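Local coordinates for protein SVS_variant_AS1 (Streptomyces sp. CWA1, PDB 6TJA) that probably catalyses metal-dependent cyclisation of geranylgeranyl diphosphate to spiroviolene, as an engineered ancestral relative of a bacterial class I terpene cyclase, at residues G174-L179 and P345-I350; N245-L250 and E263-L268. All coordinates share one frame; numbering follows the deposited sequence.

Contact 2, between neighbouring helices, is nested inside the long chain loop that contact 1 closes: the order along the chain is 174-179, 245-250, 263-268, 345-350. Their centres lie about 12 Å apart, on the same side of the chain's centre in this all-helical terpene synthase fold. Helix 175-185 joins them: Tyr178 packs its ring against Val249 of contact 2, with Tyr178 CG 3.6 Å from Val249 CG2. Helix 211-231 touches both contacts, and its Asp229 accepts hydrogen bonds from Tyr178 OH and from Ile246 N. The tail segment 345-350 is thus packed on helix 175-185, which in turn packs on helix 246-254.

Contact 1. Residues G174-L179 and P345-I350; sequences GLDDYL and PGAPSI
Pro348 CD and CG lie over one face of the Asp176 carboxylate, Ser349 OG comes from the other side of its plane, and Ser349 N meets OD1 at the syn lone pair. Ser349 is the third residue of a type I beta turn, Ala347-Ile350, which docks the C-terminal tail on the first turn of helix 175-185 in this all-alpha terpene synthase fold. The bond from Ser349 N to Asp176 OD1 is nearly straight (2.9 Å, 166°); Ser349 OG reaches Asp176 OD2 at 3.1 Å, 29° out of the plane. Pro348 CD is 3.4 Å from Asp176 OD1. With CG anti to the backbone N (chi1 -162°), the acid group extends from the helix to the turn, and the helix N-terminus would probably favour its charged form. An alanine in place of Asp176 would remove both acceptors and would probably loosen the turn from the helix. Ser118 and Arg112 of the second subunit hydrogen-bond to the carbonyl oxygens of Pro348 and Ser349, respectively. Beside the polar grip runs an apolar strip, in which Ala347 CB rests 3.8 Å from Leu179 CD1 and Ile350 CD1 lies 4.2 Å from that same Leu179 methyl.

Contact 2. Residues N245-L250 and E263-L268; sequences NIYSVL and EEATKL
This is a buried, apolar helix-helix contact between consecutive helices 246-254 and 258-283, both segments in the terpene synthase family 2 range. Their local axes approach to 9.8 Å and are inclined at 115°, a steep crossing in which one small residue serves as the close point. That residue is Ala265: its CB enters among three side chains of the first helix, lying 3.6 Å from Tyr247 CE1, 3.9 Å from Ile246 CG1 and 4.1 Å from Leu250 CD1. The tyrosine meets the methyl obliquely, while Ile246 CG2 sits over the centre of the same ring, 3.6 Å above its plane, so the aromatic group is braced from its own helix. Farther along, Leu250 and Glu264 cross at about a right angle. There Leu250 CD1 touches the aliphatic part of the glutamate, 3.9 Å from Glu264 CG, and the bend at chi2 (58°) turns the chain beyond that carbon. The start of the first helix is fixed by an N-cap: Asn245 OD1 accepts from Ser248 N at 3.0 Å, with the donor above the carbonyl plane. Helix 211-231 closes one flank, where Leu226 touches both Ile246 and Leu268, and helix 175-185 brings Leu175 and Tyr178 against Ile246.

Contact 1. Residues G174-L179 and P345-I350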
loop_
_atom_site.group_PDB
_atom_site.type_symbol
_atom_site.label_atom_id
_atom_site.label_comp_id
_atom_site.label_asym_id
_atom_site.label_seq_id
_atom_site.Cartn_x
_atom_site.Cartn_y
_atom_site.Cartn_z
ATOM N N GLY A 174 0.030 21.261 -8.400
ATOM C CA GLY A 174 0.752 22.264 -7.602
ATOM C C GLY A 174 1.928 21.626 -6.863
ATOM O O GLY A 174 2.134 20.379 -6.977
ATOM N N LEU A 175 2.715 22.431 -6.156
ATOM C CA LEU A 175 3.913 21.929 -5.450
ATOM C C LEU A 175 3.534 20.826 -4.449
ATOM O O LEU A 175 4.223 19.785 -4.398
ATOM C CB LEU A 175 4.587 23.085 -4.718
ATOM C CG LEU A 175 5.840 22.650 -3.977
ATOM C CD1 LEU A 175 6.798 22.001 -4.967
ATOM C CD2 LEU A 175 6.476 23.846 -3.266
ATOM N N ASP A 176 2.502 21.051 -3.652
ATOM C CA ASP A 176 2.113 20.127 -2.555
ATOM C C ASP A 176 1.766 18.747 -3.125
ATOM O O ASP A 176 2.330 17.761 -2.603
ATOM C CB ASP A 176 0.962 20.649 -1.682
ATOM C CG ASP A 176 0.884 19.908 -0.350
ATOM O OD1 ASP A 176 1.888 19.868 0.371
ATOM O OD2 ASP A 176 -0.167 19.401 -0.030
ATOM N N ASP A 177 0.854 18.684 -4.098
ATOM C CA ASP A 177 0.434 17.432 -4.792
ATOM C C ASP A 177 1.632 16.789 -5.529
ATOM O O ASP A 177 1.745 15.544 -5.479
ATOM C CB ASP A 177 -0.716 17.679 -5.775
ATOM C CG ASP A 177 -2.095 17.875 -5.150
ATOM O OD1 ASP A 177 -2.215 17.721 -3.936
ATOM O OD2 ASP A 177 -3.053 18.149 -5.903
ATOM N N TYR A 178 2.465 17.573 -6.224
ATOM C CA TYR A 178 3.617 17.053 -6.984
ATOM C C TYR A 178 4.585 16.310 -6.046
ATOM O O TYR A 178 5.046 15.205 -6.442
ATOM C CB TYR A 178 4.381 18.113 -7.769
ATOM C CG TYR A 178 5.523 17.474 -8.486
ATOM C CD1 TYR A 178 6.819 17.609 -8.017
ATOM C CD2 TYR A 178 5.297 16.606 -9.537
ATOM C CE1 TYR A 178 7.874 16.942 -8.617
ATOM C CE2 TYR A 178 6.343 15.932 -10.157
ATOM C CZ TYR A 178 7.631 16.077 -9.669
ATOM O OH TYR A 178 8.681 15.424 -10.239
ATOM N N LEU A 179 4.934 16.903 -4.908
ATOM C CA LEU A 179 5.904 16.304 -3.951
ATOM C C LEU A 179 5.261 15.065 -3.327
ATOM O O LEU A 179 5.935 14.017 -3.262
ATOM C CB LEU A 179 6.293 17.333 -2.894
ATOM C CG LEU A 179 7.061 18.537 -3.427
ATOM C CD1 LEU A 179 7.359 19.505 -2.304
ATOM C CD2 LEU A 179 8.351 18.116 -4.123
ATOM N N PRO A 345 7.777 26.445 2.079
ATOM C CA PRO A 345 6.579 27.150 1.657
ATOM C C PRO A 345 5.783 26.415 0.582
ATOM O O PRO A 345 6.369 25.953 -0.394
ATOM C CB PRO A 345 7.114 28.449 1.050
ATOM C CG PRO A 345 8.397 28.680 1.786
ATOM C CD PRO A 345 8.974 27.291 2.009
ATOM N N GLY A 346 4.476 26.317 0.797
ATOM C CA GLY A 346 3.523 25.816 -0.198
ATOM C C GLY A 346 3.453 24.305 -0.245
ATOM O O GLY A 346 2.829 23.819 -1.160
ATOM N N ALA A 347 4.053 23.586 0.706
ATOM C CA ALA A 347 4.041 22.103 0.746
ATOM C C ALA A 347 3.714 21.626 2.164
ATOM O O ALA A 347 4.528 20.970 2.822
ATOM C CB ALA A 347 5.356 21.600 0.220
ATOM N N PRO A 348 2.497 21.949 2.676
ATOM C CA PRO A 348 2.053 21.477 3.992
ATOM C C PRO A 348 2.185 19.957 4.212
ATOM O O PRO A 348 2.470 19.589 5.330
ATOM C CB PRO A 348 0.588 21.931 4.101
ATOM C CG PRO A 348 0.185 22.304 2.637
ATOM C CD PRO A 348 1.474 22.788 2.009
ATOM N N SER A 349 2.092 19.131 3.158
ATOM C CA SER A 349 2.081 17.648 3.260
ATOM C C SER A 349 3.425 17.159 3.793
ATOM O O SER A 349 3.457 16.013 4.259
ATOM C CB SER A 349 1.750 16.929 1.959
ATOM O OG SER A 349 0.345 16.874 1.760
ATOM N N ILE A 350 4.478 17.970 3.743
ATOM C CA ILE A 350 5.809 17.502 4.225
ATOM C C ILE A 350 6.269 18.277 5.461
ATOM O O ILE A 350 7.356 17.934 5.969
ATOM C CB ILE A 350 6.856 17.527 3.099
ATOM C CG1 ILE A 350 7.136 18.940 2.580
ATOM C CG2 ILE A 350 6.450 16.593 1.988
ATOM C CD1 ILE A 350 8.403 19.070 1.725
#

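Contact 2. Residues N245-L250 and E263-L268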
loop_
_atom_site.group_PDB
_atom_site.type_symbol
_atom_site.label_atom_id
_atom_site.label_comp_id
_atom_site.label_asym_id
_atom_site.label_seq_id
_atom_site.Cartn_x
_atom_site.Cartn_y
_atom_site.Cartn_z
ATOM N N ASN A 245 7.206 17.256 -13.715
ATOM C CA ASN A 245 8.518 17.256 -13.018
ATOM C C ASN A 245 8.547 18.567 -12.229
ATOM O O ASN A 245 7.692 19.432 -12.502
ATOM C CB ASN A 245 9.690 17.062 -13.991
ATOM C CG ASN A 245 9.784 18.163 -15.032
ATOM O OD1 ASN A 245 10.029 19.320 -14.705
ATOM N ND2 ASN A 245 9.554 17.828 -16.288
ATOM N N ILE A 246 9.480 18.719 -11.301
ATOM C CA ILE A 246 9.534 19.895 -10.377
ATOM C C ILE A 246 9.603 21.190 -11.193
ATOM O O ILE A 246 8.926 22.195 -10.826
ATOM C CB ILE A 246 10.712 19.753 -9.394
ATOM C CG1 ILE A 246 10.670 20.856 -8.338
ATOM C CG2 ILE A 246 12.052 19.694 -10.123
ATOM C CD1 ILE A 246 9.401 20.859 -7.508
ATOM N N TYR A 247 10.357 21.157 -12.287
ATOM C CA TYR A 247 10.598 22.344 -13.151
ATOM C C TYR A 247 9.279 22.795 -13.786
ATOM O O TYR A 247 8.936 23.962 -13.606
ATOM C CB TYR A 247 11.713 22.053 -14.152
ATOM C CG TYR A 247 12.947 21.516 -13.481
ATOM C CD1 TYR A 247 13.714 22.305 -12.644
ATOM C CD2 TYR A 247 13.275 20.187 -13.583
ATOM C CE1 TYR A 247 14.842 21.800 -12.023
ATOM C CE2 TYR A 247 14.373 19.664 -12.947
ATOM C CZ TYR A 247 15.177 20.471 -12.184
ATOM O OH TYR A 247 16.244 19.906 -11.535
ATOM N N SER A 248 8.529 21.904 -14.428
ATOM C CA SER A 248 7.244 22.268 -15.088
ATOM C C SER A 248 6.267 22.759 -14.021
ATOM O O SER A 248 5.462 23.632 -14.345
ATOM C CB SER A 248 6.617 21.133 -15.873
ATOM O OG SER A 248 7.549 20.478 -16.715
ATOM N N VAL A 249 6.318 22.183 -12.808
ATOM C CA VAL A 249 5.376 22.544 -11.714
ATOM C C VAL A 249 5.644 23.994 -11.296
ATOM O O VAL A 249 4.675 24.759 -11.208
ATOM C CB VAL A 249 5.439 21.577 -10.511
ATOM C CG1 VAL A 249 4.704 22.158 -9.311
ATOM C CG2 VAL A 249 4.902 20.187 -10.833
ATOM N N LEU A 250 6.896 24.361 -11.035
ATOM C CA LEU A 250 7.258 25.740 -10.611
ATOM C C LEU A 250 7.009 26.733 -11.757
ATOM O O LEU A 250 6.504 27.844 -11.473
ATOM C CB LEU A 250 8.708 25.779 -10.138
ATOM C CG LEU A 250 9.004 24.905 -8.919
ATOM C CD1 LEU A 250 10.496 24.820 -8.693
ATOM C CD2 LEU A 250 8.320 25.434 -7.668
ATOM N N GLU A 263 16.725 26.997 -10.287
ATOM C CA GLU A 263 17.290 27.598 -9.050
ATOM C C GLU A 263 16.348 27.361 -7.863
ATOM O O GLU A 263 16.844 26.979 -6.802
ATOM C CB GLU A 263 17.561 29.080 -9.283
ATOM C CG GLU A 263 18.804 29.272 -10.139
ATOM C CD GLU A 263 19.168 30.710 -10.450
ATOM O OE1 GLU A 263 18.872 31.588 -9.590
ATOM O OE2 GLU A 263 19.746 30.952 -11.550
ATOM N N GLU A 264 15.052 27.635 -8.015
ATOM C CA GLU A 264 14.054 27.354 -6.961
ATOM C C GLU A 264 14.109 25.863 -6.593
ATOM O O GLU A 264 14.077 25.529 -5.389
ATOM C CB GLU A 264 12.658 27.780 -7.410
ATOM C CG GLU A 264 11.614 27.636 -6.303
ATOM C CD GLU A 264 11.908 28.421 -5.023
ATOM O OE1 GLU A 264 12.757 29.345 -5.071
ATOM O OE2 GLU A 264 11.277 28.121 -3.980
ATOM N N ALA A 265 14.191 24.983 -7.578
ATOM C CA ALA A 265 14.154 23.523 -7.339
ATOM C C ALA A 265 15.369 23.108 -6.504
ATOM O O ALA A 265 15.198 22.269 -5.589
ATOM C CB ALA A 265 14.079 22.755 -8.633
ATOM N N THR A 266 16.555 23.643 -6.815
ATOM C CA THR A 266 17.811 23.258 -6.132
ATOM C C THR A 266 17.690 23.701 -4.674
ATOM O O THR A 266 18.120 22.928 -3.757
ATOM C CB THR A 266 19.033 23.826 -6.868
ATOM O OG1 THR A 266 18.930 23.228 -8.156
ATOM C CG2 THR A 266 20.360 23.507 -6.196
ATOM N N LYS A 267 17.104 24.866 -4.482
ATOM C CA LYS A 267 16.887 25.425 -3.186
ATOM C C LYS A 267 16.017 24.547 -2.304
ATOM O O LYS A 267 16.399 24.186 -1.247
ATOM C CB LYS A 267 16.321 26.814 -3.293
ATOM C CG LYS A 267 17.360 27.882 -3.449
ATOM C CD LYS A 267 16.716 29.239 -3.486
ATOM C CE LYS A 267 17.449 30.171 -4.394
ATOM N NZ LYS A 267 17.738 31.432 -3.701
ATOM N N LEU A 268 14.853 24.191 -2.774
ATOM C CA LEU A 268 13.995 23.384 -1.974
ATOM C C LEU A 268 14.518 21.957 -1.723
ATOM O O LEU A 268 14.317 21.430 -0.690
ATOM C CB LEU A 268 12.559 23.454 -2.451
ATOM C CG LEU A 268 12.219 22.919 -3.802
ATOM C CD1 LEU A 268 12.127 21.422 -3.746
ATOM C CD2 LEU A 268 10.938 23.538 -4.280
#